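Vanadium-dependent bromoperoxidase (Corallina officinalis, PDB 1QHB) uses hydrogen peroxide and bromide to halogenate organic substrates, works with a bound vanadate, and forms a homododecamer whose subunits each bind a calcium ion important for stability. Local coordinates at residues A[187-192]-A[218-223]; A[245-250]-A[263-268]; A[406-411]-A[467-472]; A[505-510]-A[525-530]. All coordinates share one frame; numbering follows the deposited sequence.

Contact 1: residues A[187-192]-A[218-223]; sequences SAIERL and VTVGNL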
loop_
_atom_site.group_PDB
_atom_site.type_symbol
_atom_site.label_atom_id
_atom_site.label_comp_id
_atom_site.label_asym_id
_atom_site.label_seq_id
_atom_site.Cartn_x
_atom_site.Cartn_y
_atom_site.Cartn_z
ATOM N N SER A 187 -10.349 -70.709 5.465
ATOM C CA SER A 187 -9.124 -70.729 4.670
ATOM C C SER A 187 -8.705 -69.316 4.323
ATOM O O SER A 187 -7.509 -69.025 4.258
ATOM C CB SER A 187 -9.352 -71.650 3.467
ATOM O OG SER A 187 -9.023 -71.008 2.268
ATOM N N ALA A 188 -9.631 -68.378 4.160
ATOM C CA ALA A 188 -9.344 -66.987 3.872
ATOM C C ALA A 188 -8.649 -66.379 5.077
ATOM O O ALA A 188 -7.635 -65.720 4.938
ATOM C CB ALA A 188 -10.637 -66.163 3.750
ATOM N N ILE A 189 -9.243 -66.608 6.252
ATOM C CA ILE A 189 -8.678 -66.006 7.457
ATOM C C ILE A 189 -7.319 -66.541 7.867
ATOM O O ILE A 189 -6.460 -65.892 8.466
ATOM C CB ILE A 189 -9.732 -66.243 8.557
ATOM C CG1 ILE A 189 -10.923 -65.291 8.306
ATOM C CG2 ILE A 189 -9.229 -66.065 9.969
ATOM C CD1 ILE A 189 -12.144 -65.717 9.127
ATOM N N GLU A 190 -7.085 -67.827 7.689
ATOM C CA GLU A 190 -5.823 -68.473 8.073
ATOM C C GLU A 190 -4.728 -68.066 7.102
ATOM O O GLU A 190 -3.567 -67.911 7.452
ATOM C CB GLU A 190 -6.179 -69.942 8.105
ATOM C CG GLU A 190 -5.252 -70.951 8.746
ATOM C CD GLU A 190 -5.989 -72.296 8.802
ATOM O OE1 GLU A 190 -7.198 -72.263 9.140
ATOM O OE2 GLU A 190 -5.391 -73.343 8.497
ATOM N N ARG A 191 -5.031 -67.867 5.835
ATOM C CA ARG A 191 -4.047 -67.464 4.833
ATOM C C ARG A 191 -3.668 -66.008 5.074
ATOM O O ARG A 191 -2.474 -65.717 5.218
ATOM C CB ARG A 191 -4.633 -67.828 3.458
ATOM C CG ARG A 191 -4.690 -69.374 3.397
ATOM C CD ARG A 191 -4.896 -69.925 1.993
ATOM N NE ARG A 191 -6.263 -69.655 1.559
ATOM C CZ ARG A 191 -6.830 -69.949 0.401
ATOM N NH1 ARG A 191 -6.119 -70.567 -0.522
ATOM N NH2 ARG A 191 -8.101 -69.615 0.166
ATOM N N LEU A 192 -4.647 -65.139 5.385
ATOM C CA LEU A 192 -4.330 -63.753 5.664
ATOM C C LEU A 192 -3.583 -63.705 6.981
ATOM O O LEU A 192 -2.586 -62.957 7.032
ATOM C CB LEU A 192 -5.563 -62.862 5.706
ATOM C CG LEU A 192 -6.372 -62.767 4.394
ATOM C CD1 LEU A 192 -7.695 -62.102 4.706
ATOM C CD2 LEU A 192 -5.559 -62.000 3.360
ATOM N N VAL A 218 -6.905 -61.185 11.549
ATOM C CA VAL A 218 -8.163 -61.229 10.819
ATOM C C VAL A 218 -9.100 -62.242 11.473
ATOM O O VAL A 218 -8.654 -63.327 11.840
ATOM C CB VAL A 218 -7.870 -61.630 9.372
ATOM C CG1 VAL A 218 -9.135 -61.649 8.530
ATOM C CG2 VAL A 218 -6.794 -60.682 8.847
ATOM N N THR A 219 -10.352 -61.882 11.653
ATOM C CA THR A 219 -11.365 -62.738 12.229
ATOM C C THR A 219 -12.592 -62.650 11.305
ATOM O O THR A 219 -12.671 -61.760 10.449
ATOM C CB THR A 219 -11.817 -62.255 13.617
ATOM O OG1 THR A 219 -12.395 -60.947 13.408
ATOM C CG2 THR A 219 -10.727 -62.115 14.664
ATOM N N VAL A 220 -13.616 -63.465 11.509
ATOM C CA VAL A 220 -14.840 -63.388 10.729
ATOM C C VAL A 220 -15.490 -62.014 10.930
ATOM O O VAL A 220 -16.090 -61.496 9.994
ATOM C CB VAL A 220 -15.927 -64.420 11.141
ATOM C CG1 VAL A 220 -17.109 -64.381 10.168
ATOM C CG2 VAL A 220 -15.373 -65.815 11.175
ATOM N N GLY A 221 -15.366 -61.414 12.101
ATOM C CA GLY A 221 -15.942 -60.136 12.439
ATOM C C GLY A 221 -15.270 -58.945 11.830
ATOM O O GLY A 221 -15.883 -57.879 11.824
ATOM N N ASN A 222 -14.047 -59.067 11.345
ATOM C CA ASN A 222 -13.430 -57.899 10.689
ATOM C C ASN A 222 -13.051 -58.217 9.248
ATOM O O ASN A 222 -12.495 -57.343 8.561
ATOM C CB ASN A 222 -12.257 -57.395 11.494
ATOM C CG ASN A 222 -11.056 -58.263 11.551
ATOM O OD1 ASN A 222 -10.784 -59.074 10.694
ATOM N ND2 ASN A 222 -10.306 -58.084 12.633
ATOM N N LEU A 223 -13.380 -59.414 8.788
ATOM C CA LEU A 223 -13.009 -59.832 7.439
ATOM C C LEU A 223 -13.601 -58.925 6.382
ATOM O O LEU A 223 -14.819 -58.670 6.239
ATOM C CB LEU A 223 -13.391 -61.292 7.164
ATOM C CG LEU A 223 -13.068 -61.878 5.804
ATOM C CD1 LEU A 223 -11.576 -62.143 5.591
ATOM C CD2 LEU A 223 -13.797 -63.212 5.646
#

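Contact 2: residues A[245-250]-A[263-268]; sequences SKQIGS and AADEFD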
loop_
_atom_site.group_PDB
_atom_site.type_symbol
_atom_site.label_atom_id
_atom_site.label_comp_id
_atom_site.label_asym_id
_atom_site.label_seq_id
_atom_site.Cartn_x
_atom_site.Cartn_y
_atom_site.Cartn_z
ATOM N N SER A 245 -36.974 -45.220 4.669
ATOM C CA SER A 245 -37.252 -44.180 5.630
ATOM C C SER A 245 -38.732 -44.223 5.904
ATOM O O SER A 245 -39.543 -44.836 5.227
ATOM C CB SER A 245 -36.965 -42.817 4.988
ATOM O OG SER A 245 -37.972 -42.471 4.059
ATOM N N LYS A 246 -39.077 -43.358 6.849
ATOM C CA LYS A 246 -40.447 -43.019 7.237
ATOM C C LYS A 246 -41.142 -42.447 5.997
ATOM O O LYS A 246 -40.458 -41.786 5.192
ATOM C CB LYS A 246 -40.387 -41.922 8.306
ATOM C CG LYS A 246 -41.424 -41.961 9.401
ATOM C CD LYS A 246 -41.699 -40.559 9.943
ATOM C CE LYS A 246 -42.284 -40.633 11.340
ATOM N NZ LYS A 246 -42.674 -39.303 11.881
ATOM N N GLN A 247 -42.456 -42.635 5.842
ATOM C CA GLN A 247 -43.091 -42.213 4.602
ATOM C C GLN A 247 -44.083 -41.084 4.882
ATOM O O GLN A 247 -44.486 -40.890 6.017
ATOM C CB GLN A 247 -43.791 -43.394 3.922
ATOM C CG GLN A 247 -42.857 -44.581 3.630
ATOM C CD GLN A 247 -41.903 -44.371 2.483
ATOM O OE1 GLN A 247 -42.304 -43.857 1.438
ATOM N NE2 GLN A 247 -40.633 -44.777 2.614
ATOM N N ILE A 248 -44.441 -40.353 3.854
ATOM C CA ILE A 248 -45.346 -39.229 3.875
ATOM C C ILE A 248 -46.683 -39.733 4.404
ATOM O O ILE A 248 -47.177 -40.767 3.942
ATOM C CB ILE A 248 -45.574 -38.684 2.438
ATOM C CG1 ILE A 248 -44.312 -38.156 1.755
ATOM C CG2 ILE A 248 -46.622 -37.588 2.412
ATOM C CD1 ILE A 248 -43.543 -37.125 2.543
ATOM N N GLY A 249 -47.286 -39.052 5.369
ATOM C CA GLY A 249 -48.559 -39.614 5.852
ATOM C C GLY A 249 -48.363 -40.081 7.280
ATOM O O GLY A 249 -49.382 -40.091 7.991
ATOM N N SER A 250 -47.140 -40.412 7.663
ATOM C CA SER A 250 -46.904 -40.714 9.070
ATOM C C SER A 250 -46.496 -39.368 9.679
ATOM O O SER A 250 -45.447 -38.818 9.262
ATOM C CB SER A 250 -45.732 -41.687 9.204
ATOM O OG SER A 250 -46.132 -43.002 8.916
ATOM N N ALA A 263 -46.780 -47.149 5.083
ATOM C CA ALA A 263 -45.693 -47.242 6.085
ATOM C C ALA A 263 -44.775 -48.424 5.914
ATOM O O ALA A 263 -43.575 -48.277 6.170
ATOM C CB ALA A 263 -46.249 -47.226 7.500
ATOM N N ALA A 264 -45.292 -49.558 5.428
ATOM C CA ALA A 264 -44.452 -50.744 5.256
ATOM C C ALA A 264 -43.313 -50.492 4.292
ATOM O O ALA A 264 -42.343 -51.267 4.252
ATOM C CB ALA A 264 -45.299 -51.939 4.730
ATOM N N ASP A 265 -43.376 -49.529 3.383
ATOM C CA ASP A 265 -42.282 -49.268 2.436
ATOM C C ASP A 265 -40.967 -48.998 3.132
ATOM O O ASP A 265 -39.908 -49.261 2.555
ATOM C CB ASP A 265 -42.605 -48.077 1.533
ATOM C CG ASP A 265 -43.664 -48.376 0.497
ATOM O OD1 ASP A 265 -44.176 -49.514 0.446
ATOM O OD2 ASP A 265 -44.016 -47.500 -0.307
ATOM N N GLU A 266 -41.015 -48.438 4.352
ATOM C CA GLU A 266 -39.795 -48.196 5.096
ATOM C C GLU A 266 -38.940 -49.448 5.157
ATOM O O GLU A 266 -37.732 -49.431 4.968
ATOM C CB GLU A 266 -40.085 -47.723 6.522
ATOM C CG GLU A 266 -38.819 -47.535 7.348
ATOM C CD GLU A 266 -39.063 -46.739 8.616
ATOM O OE1 GLU A 266 -40.216 -46.369 8.927
ATOM O OE2 GLU A 266 -38.078 -46.463 9.332
ATOM N N PHE A 267 -39.585 -50.541 5.570
ATOM C CA PHE A 267 -38.927 -51.818 5.827
ATOM C C PHE A 267 -38.759 -52.606 4.555
ATOM O O PHE A 267 -38.321 -53.730 4.641
ATOM C CB PHE A 267 -39.714 -52.623 6.874
ATOM C CG PHE A 267 -40.000 -51.706 8.052
ATOM C CD1 PHE A 267 -38.934 -51.204 8.766
ATOM C CD2 PHE A 267 -41.286 -51.265 8.306
ATOM C CE1 PHE A 267 -39.176 -50.330 9.803
ATOM C CE2 PHE A 267 -41.523 -50.383 9.349
ATOM C CZ PHE A 267 -40.463 -49.928 10.100
ATOM N N ASP A 268 -39.043 -52.019 3.388
ATOM C CA ASP A 268 -38.858 -52.658 2.128
ATOM C C ASP A 268 -37.894 -51.882 1.239
ATOM O O ASP A 268 -37.872 -52.066 0.022
ATOM C CB ASP A 268 -40.181 -52.951 1.414
ATOM C CG ASP A 268 -39.960 -54.083 0.406
ATOM O OD1 ASP A 268 -39.134 -54.988 0.647
ATOM O OD2 ASP A 268 -40.626 -53.964 -0.641
#

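Contact 3: residues A[406-411]-A[467-472]; sequences RPEATG and LPMAFA. With PO4 (phosphate ion), chain G.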
loop_
_atom_site.group_PDB
_atom_site.type_symbol
_atom_site.label_atom_id
_atom_site.label_comp_id
_atom_site.label_asym_id
_atom_site.label_seq_id
_atom_site.Cartn_x
_atom_site.Cartn_y
_atom_site.Cartn_z
ATOM N N ARG A 406 -2.805 -49.725 -10.835
ATOM C CA ARG A 406 -4.035 -50.318 -10.277
ATOM C C ARG A 406 -3.760 -51.784 -9.962
ATOM O O ARG A 406 -2.832 -52.398 -10.490
ATOM C CB ARG A 406 -5.167 -50.148 -11.291
ATOM C CG ARG A 406 -5.638 -48.692 -11.465
ATOM C CD ARG A 406 -6.740 -48.391 -10.435
ATOM N NE ARG A 406 -7.309 -47.065 -10.727
ATOM C CZ ARG A 406 -8.452 -46.621 -10.261
ATOM N NH1 ARG A 406 -9.218 -47.355 -9.464
ATOM N NH2 ARG A 406 -8.888 -45.419 -10.582
ATOM N N PRO A 407 -4.550 -52.382 -9.078
ATOM C CA PRO A 407 -4.441 -53.792 -8.693
ATOM C C PRO A 407 -4.422 -54.767 -9.842
ATOM O O PRO A 407 -3.685 -55.757 -9.839
ATOM C CB PRO A 407 -5.670 -54.025 -7.796
ATOM C CG PRO A 407 -5.960 -52.658 -7.244
ATOM C CD PRO A 407 -5.664 -51.684 -8.361
ATOM N N GLU A 408 -5.170 -54.537 -10.931
ATOM C CA GLU A 408 -5.129 -55.424 -12.072
ATOM C C GLU A 408 -3.754 -55.479 -12.710
ATOM O O GLU A 408 -3.317 -56.598 -13.104
ATOM C CB GLU A 408 -6.150 -54.987 -13.127
ATOM C CG GLU A 408 -5.786 -53.683 -13.840
ATOM C CD GLU A 408 -7.037 -53.040 -14.377
ATOM O OE1 GLU A 408 -8.108 -53.021 -13.681
ATOM O OE2 GLU A 408 -6.957 -52.537 -15.500
ATOM N N ALA A 409 -3.010 -54.379 -12.748
ATOM C CA ALA A 409 -1.652 -54.382 -13.326
ATOM C C ALA A 409 -0.725 -55.207 -12.459
ATOM O O ALA A 409 0.160 -55.922 -12.923
ATOM C CB ALA A 409 -1.163 -52.939 -13.391
ATOM N N THR A 410 -0.908 -55.115 -11.135
ATOM C CA THR A 410 -0.105 -55.903 -10.211
ATOM C C THR A 410 -0.367 -57.392 -10.416
ATOM O O THR A 410 0.579 -58.191 -10.306
ATOM C CB THR A 410 -0.384 -55.529 -8.750
ATOM O OG1 THR A 410 -0.118 -54.128 -8.579
ATOM C CG2 THR A 410 0.622 -56.262 -7.829
ATOM N N GLY A 411 -1.639 -57.750 -10.678
ATOM C CA GLY A 411 -1.972 -59.168 -10.916
ATOM C C GLY A 411 -1.295 -59.581 -12.237
ATOM O O GLY A 411 -0.770 -60.665 -12.372
ATOM N N LEU A 467 -5.815 -61.167 -11.533
ATOM C CA LEU A 467 -6.866 -60.895 -10.538
ATOM C C LEU A 467 -8.172 -60.757 -11.305
ATOM O O LEU A 467 -8.328 -59.911 -12.196
ATOM C CB LEU A 467 -6.473 -59.595 -9.802
ATOM C CG LEU A 467 -7.537 -59.009 -8.866
ATOM C CD1 LEU A 467 -7.652 -59.790 -7.585
ATOM C CD2 LEU A 467 -7.174 -57.576 -8.457
ATOM N N PRO A 468 -9.170 -61.575 -11.011
ATOM C CA PRO A 468 -10.459 -61.520 -11.670
ATOM C C PRO A 468 -11.093 -60.165 -11.404
ATOM O O PRO A 468 -11.191 -59.757 -10.253
ATOM C CB PRO A 468 -11.237 -62.708 -11.125
ATOM C CG PRO A 468 -10.222 -63.623 -10.484
ATOM C CD PRO A 468 -9.141 -62.671 -9.984
ATOM N N MET A 469 -11.560 -59.465 -12.455
ATOM C CA MET A 469 -12.194 -58.179 -12.267
ATOM C C MET A 469 -13.696 -58.302 -12.191
ATOM O O MET A 469 -14.286 -59.097 -12.887
ATOM C CB MET A 469 -11.784 -57.201 -13.385
ATOM C CG MET A 469 -10.264 -57.044 -13.481
ATOM S SD MET A 469 -9.587 -56.403 -11.906
ATOM C CE MET A 469 -10.133 -54.799 -12.196
ATOM N N ALA A 470 -14.408 -57.486 -11.399
ATOM C CA ALA A 470 -15.864 -57.548 -11.430
ATOM C C ALA A 470 -16.396 -56.758 -12.626
ATOM O O ALA A 470 -17.559 -56.957 -13.022
ATOM C CB ALA A 470 -16.566 -57.031 -10.198
ATOM N N PHE A 471 -15.572 -55.901 -13.205
ATOM C CA PHE A 471 -16.002 -54.997 -14.277
ATOM C C PHE A 471 -15.291 -55.369 -15.562
ATOM O O PHE A 471 -14.105 -55.641 -15.549
ATOM C CB PHE A 471 -15.696 -53.559 -13.905
ATOM C CG PHE A 471 -16.154 -52.989 -12.600
ATOM C CD1 PHE A 471 -17.265 -53.448 -11.925
ATOM C CD2 PHE A 471 -15.445 -51.919 -12.039
ATOM C CE1 PHE A 471 -17.683 -52.871 -10.742
ATOM C CE2 PHE A 471 -15.855 -51.322 -10.848
ATOM C CZ PHE A 471 -16.982 -51.804 -10.197
ATOM N N ALA A 472 -15.986 -55.317 -16.697
ATOM C CA ALA A 472 -15.391 -55.750 -17.956
ATOM C C ALA A 472 -14.205 -54.905 -18.362
ATOM O O ALA A 472 -13.265 -55.430 -18.990
ATOM C CB ALA A 472 -16.431 -55.730 -19.068
HETATM P P PO4 G . -11.991 -44.519 -8.284
HETATM O O1 PO4 G . -11.521 -45.770 -8.938
HETATM O O2 PO4 G . -12.756 -44.801 -7.035
HETATM O O3 PO4 G . -12.827 -43.764 -9.233
HETATM O O4 PO4 G . -10.748 -43.739 -7.928
HETATM O O HOH W 1 -4.692 -59.034 -13.030
#

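Contact 4: residues A[505-510]-A[525-530]; sequences QIDQVF and PGPLTV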
loop_
_atom_site.group_PDB
_atom_site.type_symbol
_atom_site.label_atom_id
_atom_site.label_comp_id
_atom_site.label_asym_id
_atom_site.label_seq_id
_atom_site.Cartn_x
_atom_site.Cartn_y
_atom_site.Cartn_z
ATOM N N GLN A 505 -28.696 -42.251 18.826
ATOM C CA GLN A 505 -28.721 -43.691 18.642
ATOM C C GLN A 505 -29.858 -44.181 17.751
ATOM O O GLN A 505 -30.949 -43.641 17.597
ATOM C CB GLN A 505 -28.785 -44.335 20.027
ATOM C CG GLN A 505 -27.505 -44.065 20.804
ATOM C CD GLN A 505 -27.493 -44.565 22.233
ATOM O OE1 GLN A 505 -26.493 -44.389 22.923
ATOM N NE2 GLN A 505 -28.563 -45.157 22.693
ATOM N N ILE A 506 -29.513 -45.244 17.014
ATOM C CA ILE A 506 -30.414 -45.986 16.153
ATOM C C ILE A 506 -30.718 -47.309 16.864
ATOM O O ILE A 506 -29.820 -48.114 17.156
ATOM C CB ILE A 506 -29.807 -46.239 14.769
ATOM C CG1 ILE A 506 -29.437 -44.914 14.052
ATOM C CG2 ILE A 506 -30.782 -47.009 13.896
ATOM C CD1 ILE A 506 -28.534 -45.153 12.852
ATOM N N ASP A 507 -31.967 -47.504 17.221
ATOM C CA ASP A 507 -32.390 -48.681 17.957
ATOM C C ASP A 507 -32.887 -49.860 17.130
ATOM O O ASP A 507 -32.917 -50.969 17.662
ATOM C CB ASP A 507 -33.506 -48.271 18.936
ATOM C CG ASP A 507 -33.028 -47.211 19.911
ATOM O OD1 ASP A 507 -31.918 -47.373 20.461
ATOM O OD2 ASP A 507 -33.767 -46.225 20.106
ATOM N N GLN A 508 -33.285 -49.678 15.888
ATOM C CA GLN A 508 -33.764 -50.743 15.018
ATOM C C GLN A 508 -32.637 -51.131 14.060
ATOM O O GLN A 508 -32.150 -50.279 13.300
ATOM C CB GLN A 508 -34.954 -50.314 14.192
ATOM C CG GLN A 508 -36.255 -49.948 14.879
ATOM C CD GLN A 508 -37.318 -49.670 13.814
ATOM O OE1 GLN A 508 -37.210 -48.743 13.007
ATOM N NE2 GLN A 508 -38.357 -50.501 13.803
ATOM N N VAL A 509 -32.139 -52.338 14.172
ATOM C CA VAL A 509 -31.047 -52.826 13.373
ATOM C C VAL A 509 -31.546 -53.913 12.446
ATOM O O VAL A 509 -32.123 -54.895 12.901
ATOM C CB VAL A 509 -29.871 -53.350 14.203
ATOM C CG1 VAL A 509 -28.633 -53.564 13.340
ATOM C CG2 VAL A 509 -29.497 -52.354 15.304
ATOM N N PHE A 510 -31.356 -53.704 11.137
ATOM C CA PHE A 510 -31.798 -54.644 10.143
ATOM C C PHE A 510 -30.658 -55.239 9.351
ATOM O O PHE A 510 -29.608 -54.651 9.270
ATOM C CB PHE A 510 -32.707 -53.943 9.136
ATOM C CG PHE A 510 -34.019 -53.538 9.724
ATOM C CD1 PHE A 510 -35.026 -54.472 9.914
ATOM C CD2 PHE A 510 -34.202 -52.238 10.145
ATOM C CE1 PHE A 510 -36.227 -54.079 10.510
ATOM C CE2 PHE A 510 -35.391 -51.847 10.730
ATOM C CZ PHE A 510 -36.409 -52.762 10.908
ATOM N N PRO A 525 -28.093 -56.635 18.867
ATOM C CA PRO A 525 -29.054 -55.867 19.623
ATOM C C PRO A 525 -29.100 -54.383 19.269
ATOM O O PRO A 525 -30.184 -53.782 19.187
ATOM C CB PRO A 525 -28.615 -56.022 21.072
ATOM C CG PRO A 525 -27.566 -57.073 21.106
ATOM C CD PRO A 525 -27.017 -57.239 19.708
ATOM N N GLY A 526 -27.934 -53.748 19.122
ATOM C CA GLY A 526 -27.907 -52.298 18.898
ATOM C C GLY A 526 -27.670 -51.738 20.303
ATOM O O GLY A 526 -27.375 -52.498 21.225
ATOM N N PRO A 527 -27.788 -50.445 20.468
ATOM C CA PRO A 527 -28.086 -49.544 19.363
ATOM C C PRO A 527 -26.799 -49.243 18.613
ATOM O O PRO A 527 -25.682 -49.573 18.995
ATOM C CB PRO A 527 -28.591 -48.305 20.127
ATOM C CG PRO A 527 -27.634 -48.267 21.285
ATOM C CD PRO A 527 -27.583 -49.708 21.746
ATOM N N LEU A 528 -26.931 -48.578 17.493
ATOM C CA LEU A 528 -25.803 -48.097 16.694
ATOM C C LEU A 528 -25.902 -46.581 16.761
ATOM O O LEU A 528 -26.953 -46.093 17.188
ATOM C CB LEU A 528 -26.022 -48.600 15.266
ATOM C CG LEU A 528 -25.873 -50.126 15.081
ATOM C CD1 LEU A 528 -26.323 -50.542 13.697
ATOM C CD2 LEU A 528 -24.416 -50.516 15.282
ATOM N N THR A 529 -24.912 -45.820 16.354
ATOM C CA THR A 529 -25.048 -44.365 16.357
ATOM C C THR A 529 -25.028 -43.952 14.891
ATOM O O THR A 529 -24.456 -44.687 14.052
ATOM C CB THR A 529 -23.892 -43.660 17.099
ATOM O OG1 THR A 529 -22.648 -43.967 16.464
ATOM C CG2 THR A 529 -23.704 -44.176 18.519
ATOM N N VAL A 530 -25.532 -42.774 14.608
ATOM C CA VAL A 530 -25.511 -42.197 13.283
ATOM C C VAL A 530 -24.088 -42.061 12.792
ATOM O O VAL A 530 -23.752 -42.377 11.639
ATOM C CB VAL A 530 -26.208 -40.818 13.322
ATOM C CG1 VAL A 530 -26.069 -40.051 11.996
ATOM C CG2 VAL A 530 -27.679 -40.992 13.615
#

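Contact 1: residues A[187-192]-A[218-223]
From the helical segment 187-192, Ile-189 makes the main approach to loop 218-223. Its branches divide the work. CG2 is anti to the backbone N and lies 3.4 Å from the carbonyl O of Val-218. CG1 takes the other branch (chi1 -73°), beside the backbone N, and meets Val-218 CG1 at 4.1 Å. Beyond it CD1 reaches further along the loop. It stops 3.6 Å from the backbone N of Val-220 and also touches that residue's CG2. Leu-223 CD1 comes up to Ile-189 CG1 as well.

Further along, Arg-191 turns to the helix's own backbone. Its NE donates to Ser-187 O at 3.0 Å, above the carbonyl plane. The backbone N of Arg-191 reaches the same oxygen from the opposite face. The guanidinium then forms a salt bridge with Asp-444.

Leu-192 closes the segment. Its CB packs on Val-218 CG2 at 4.0 Å. Its CD1 meets Leu-223 CD1 at 4.0 Å, the two leucine side chains crossing at about a right angle. Val-218 and Leu-192 both also touch Phe-198, and Leu-192 reaches helix 153-167.

The loop holds its own bend. Thr-219 N donates to Asn-222 OD1 at 3.0 Å, nearly straight at 169°. A backbone bond from Asn-222 N returns to Thr-219 O. These bonds hold the turn, while the valines and Leu-223 meet the helix. The joint between helix and loop rests on aliphatic groups packed on one another and on the loop backbone, with shape rather than bond direction setting the fit.

Contact 2: residues A[245-250]-A[263-268]
Glu-266 lays its side chain over the peptide that joins Ser-245 to Lys-246. Its CB is 3.2 Å from Ser-245 O. CG follows, anti to the backbone N (chi1 177°), and lies 3.6 Å from Ser-245 C. The chain stays extended, and OE1 ends 3.8 Å from Lys-246 CA. The carboxylate therefore rests near the backbone of Lys-246 and not on its ammonium group. The backbone adds a CA-H...O contact from Glu-266 CA to Ser-245 O at 3.4 Å. On its other flank, Glu-266 CG sits over a face of the Phe-267 ring, offset toward the rim.

Gln-247 makes the second patch. Its chain bends at chi2 (-74°), which turns CD back toward Asp-265. CD lies 3.9 Å from Asp-265 CB. The two side chains cross at about a right angle, with amide and carboxylate planes 71° apart. The amide NE2 donates to Ser-245 O at 2.8 Å, from above the carbonyl plane. That oxygen thus takes a hydrogen bond while Glu-266 covers it with carbon. Ser-250 OG comes near Ala-263 CB, though its hydrogen-bond partner is Ser-260 N.

Two polar ends reach the second subunit. Its Arg-283 forms a salt bridge with Asp-265 OD2 and also donates to Gln-247 OE1. A type II turn from Gln-247 to Ser-250, with Gly-249 inside it, leads into strand 251-253. Glu-266 covers backbone with carbon, whereas the polar tips of Gln-247 and Asp-265 are shared by one arginine of a neighbouring subunit, consistent with a role in holding the two chains together.

Contact 3: residues A[406-411]-A[467-472]
Leu-467 and Pro-407 make the apolar, tightly packed part of this buried contact, CD2 of the leucine lying 3.9 Å from CB of the proline. Met-469 packs on Glu-408, the side chains crossing at about a right angle. Met-469 SD is 3.9 Å from Glu-408 CB. Glu-408 CG stands between the backbone N and the carbonyl carbon (chi1 70°). The carboxylate has its polar partners outside the two segments: Lys-59 and Gln-302 at OE2, Ser-475 N at OE1.

The looser side is bridged by water. One molecule donates to Glu-408 O at 2.8 Å and accepts from Leu-467 N at 2.8 Å. Gly-411 lies next to this bridge, where a CB would clash with Leu-467 N.

Arg-406, the N-cap of helix 407-422, reaches the phosphate in the vanadate site. Its NH1 and NH2 both donate to phosphate O1, at 2.8 and 3.1 Å, with that oxygen in the guanidinium plane. His-478 O and Val-550 O hold NE and NH1. An alanine in place of Arg-406 would probably leave phosphate O1 without these two donors and the two carbonyls without their partner. The contact joins the start of helix 407-422 to loop 467-472, next to an arginine that grips the bound anion, consistent with how vanadate would be held.

Contact 4: residues A[505-510]-A[525-530]
Leu-528 O accepts the shortest polar bond here, from Ile-506 N at 2.7 Å and almost straight at 178°. Gln-505 CA adds a CA-H...O contact to the same oxygen at 3.3 Å. The return bond runs from Leu-528 N to Ile-506 O at 2.9 Å. Ile-506 and Leu-528 are therefore an antiparallel hydrogen-bonded pair. Gln-505 and Thr-529 form the adjoining non-hydrogen-bonded pair.

Pro-527 follows a cis peptide bond. On the face of Gln-505, the glutamine side chain lies beside this proline, both pointing the same way. CG of Gln-505 is anti to the carbonyl carbon (chi1 -66°), and the extended chain brings NE2 to 3.5 Å from Pro-527 CG. Asp-507 OD1 meets CB of the same ring at 3.5 Å. Gln-505 also packs on Arg-44 of the third subunit. An alanine at Gln-505 would probably uncover Pro-527 CG and lose part of this packing between subunits.

On the face of Ile-506, Val-509 CG1 meets Leu-528 CD1 at 3.8 Å, the two side chains crossing at about a right angle. Val-509 CG2 lies against Gly-526 CA at 3.9 Å. A CB on Gly-526 would be tight against that methyl. Further on, Ile-506 CD1 approaches Val-530 CG2 at 4.3 Å.

Thr-529 OG1 caps Gly-532 N at the start of helix 530-548. The whole is a short two-stranded antiparallel sheet whose second strand runs directly into an N-capped helix.

How the contacts relate
Contact 3 is the buried one, and the only one of the four at the vanadate site. The other three are partly buried and lie away from the annotated sites. Contacts 1 and 3 both join a helix to a loop, and both also pack on helix 153-167. Contact 1 relies on aliphatic packing, whereas contact 3 adds a water bridge and an arginine on the anion. Contact 4 alone has strand pairing. Contacts 2 and 4 touch directly, where Phe-267 packs on Phe-510 and Gln-508. Both also reach neighbouring subunits, contact 2 through a salt bridge and contact 4 through packing. Contacts 3 and 4 lie on opposite sides of the chain's centre.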